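Local coordinates for protein 8-amino-8-demethylriboflavin N,N-dimethyltransferase (Streptomyces davawensis, PDB 4D7K) that methylates the amino group of 8-amino-8-demethylriboflavin twice, using S-adenosyl methionine, to complete the biosynthesis of the antibiotic roseoflavin, at residues V128-Q132 with L303-E307. Numbering follows the deposited sequence.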
loop_
_atom_site.group_PDB
_atom_site.type_symbol
_atom_site.label_atom_id
_atom_site.label_comp_id
_atom_site.label_asym_id
_atom_site.label_seq_id
_atom_site.Cartn_x
_atom_site.Cartn_y
_atom_site.Cartn_z
ATOM N N VAL A 128 -18.311 15.024 2.563
ATOM C CA VAL A 128 -17.748 15.467 1.296
ATOM C C VAL A 128 -16.713 14.458 0.795
ATOM O O VAL A 128 -15.922 13.939 1.586
ATOM C CB VAL A 128 -17.102 16.863 1.438
ATOM C CG1 VAL A 128 -16.461 17.302 0.130
ATOM C CG2 VAL A 128 -18.141 17.880 1.902
ATOM N N PRO A 129 -16.746 14.140 -0.510
ATOM C CA PRO A 129 -15.682 13.329 -1.113
ATOM C C PRO A 129 -14.311 13.879 -0.736
ATOM O O PRO A 129 -14.112 15.096 -0.761
ATOM C CB PRO A 129 -15.940 13.454 -2.622
ATOM C CG PRO A 129 -17.212 14.293 -2.766
ATOM C CD PRO A 129 -17.873 14.340 -1.431
ATOM N N ALA A 130 -13.393 12.991 -0.374
ATOM C CA ALA A 130 -12.107 13.392 0.188
ATOM C C ALA A 130 -11.295 14.286 -0.748
ATOM O O ALA A 130 -10.663 15.244 -0.298
ATOM C CB ALA A 130 -11.305 12.165 0.562
ATOM N N PHE A 131 -11.321 13.979 -2.042
ATOM C CA PHE A 131 -10.558 14.744 -3.021
ATOM C C PHE A 131 -10.983 16.210 -3.028
ATOM O O PHE A 131 -10.152 17.105 -3.190
ATOM C CB PHE A 131 -10.716 14.140 -4.421
ATOM C CG PHE A 131 -9.797 14.745 -5.454
ATOM C CD1 PHE A 131 -10.145 15.908 -6.123
ATOM C CD2 PHE A 131 -8.587 14.141 -5.758
ATOM C CE1 PHE A 131 -9.301 16.465 -7.070
ATOM C CE2 PHE A 131 -7.739 14.686 -6.703
ATOM C CZ PHE A 131 -8.095 15.854 -7.364
ATOM N N GLN A 132 -12.274 16.454 -2.836
ATOM C CA GLN A 132 -12.803 17.813 -2.887
ATOM C C GLN A 132 -12.566 18.587 -1.593
ATOM O O GLN A 132 -12.887 19.772 -1.507
ATOM C CB GLN A 132 -14.296 17.788 -3.208
ATOM C CG GLN A 132 -14.628 17.128 -4.535
ATOM C CD GLN A 132 -16.111 17.156 -4.845
ATOM O OE1 GLN A 132 -16.860 17.959 -4.284
ATOM N NE2 GLN A 132 -16.545 16.272 -5.737
ATOM N N LEU A 303 -15.539 6.687 -2.617
ATOM C CA LEU A 303 -15.655 7.519 -1.426
ATOM C C LEU A 303 -14.614 8.636 -1.419
ATOM O O LEU A 303 -14.884 9.748 -0.974
ATOM C CB LEU A 303 -15.508 6.650 -0.175
ATOM C CG LEU A 303 -16.177 7.101 1.120
ATOM C CD1 LEU A 303 -16.448 5.891 1.986
ATOM C CD2 LEU A 303 -15.296 8.086 1.859
ATOM N N VAL A 304 -13.422 8.324 -1.914
ATOM C CA VAL A 304 -12.312 9.265 -1.893
ATOM C C VAL A 304 -12.373 10.249 -3.063
ATOM O O VAL A 304 -12.169 11.449 -2.886
ATOM C CB VAL A 304 -10.958 8.519 -1.924
ATOM C CG1 VAL A 304 -9.815 9.483 -2.167
ATOM C CG2 VAL A 304 -10.746 7.740 -0.627
ATOM N N LEU A 305 -12.677 9.738 -4.253
ATOM C CA LEU A 305 -12.500 10.512 -5.478
ATOM C C LEU A 305 -13.746 11.265 -5.917
ATOM O O LEU A 305 -13.689 12.467 -6.159
ATOM C CB LEU A 305 -12.037 9.601 -6.617
ATOM C CG LEU A 305 -10.653 8.968 -6.464
ATOM C CD1 LEU A 305 -10.394 7.980 -7.587
ATOM C CD2 LEU A 305 -9.573 10.041 -6.430
ATOM N N VAL A 306 -14.867 10.561 -6.026
ATOM C CA VAL A 306 -16.065 11.159 -6.604
ATOM C C VAL A 306 -17.232 11.263 -5.626
ATOM O O VAL A 306 -17.168 10.768 -4.501
ATOM C CB VAL A 306 -16.524 10.370 -7.834
ATOM C CG1 VAL A 306 -15.441 10.396 -8.898
ATOM C CG2 VAL A 306 -16.858 8.948 -7.444
ATOM N N GLU A 307 -18.299 11.917 -6.070
ATOM C CA GLU A 307 -19.462 12.160 -5.227
ATOM C C GLU A 307 -20.534 11.091 -5.443
ATOM O O GLU A 307 -21.401 10.881 -4.592
ATOM C CB GLU A 307 -20.024 13.557 -5.504
ATOM C CG GLU A 307 -20.991 14.074 -4.452
ATOM C CD GLU A 307 -22.437 13.805 -4.812
ATOM O OE1 GLU A 307 -22.691 13.332 -5.940
ATOM O OE2 GLU A 307 -23.320 14.070 -3.968
HETATM O O HOH W 1 -14.491 14.543 -7.446
#
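P129 leads the first segment onto the last turn of helix 293-305. Its ring packs against the backbone just past the helix end. P129 CB is 3.5 Å from V306 O, and P129 CG reaches E307 CB at 4.0 Å. At A130 the backbones come close. A130 CA lies 4.6 Å from V304 CA, a spacing that the small methyl side chain permits. A130 CB touches V304 CG1 at 4.1 Å. F131 makes the one direct hydrogen bond, from F131 N to V304 O at 2.8 Å. Thus the amide of F131 meets a carbonyl from the C-terminal end of helix 293-305. The F131 ring then leads away, with F131 CD2 4.3 Å from L305 CD2. Q132 adds a water bridge: Q132 NE2 donates to the water at 3.2 Å, and the water donates to L305 O at 2.6 Å. The contact thus ties two helix ends together within the O-methyltransferase domain, away from the predicted S-adenosyl methionine site. Helices 111-118 and 120-126 pack against both segments. F131 also stacks on H135 and meets F142 of helix 139-144 edge-to-face. R62 of the second subunit packs on P129 and hydrogen-bonds L303 O, so the contact forms part of the dimer interface.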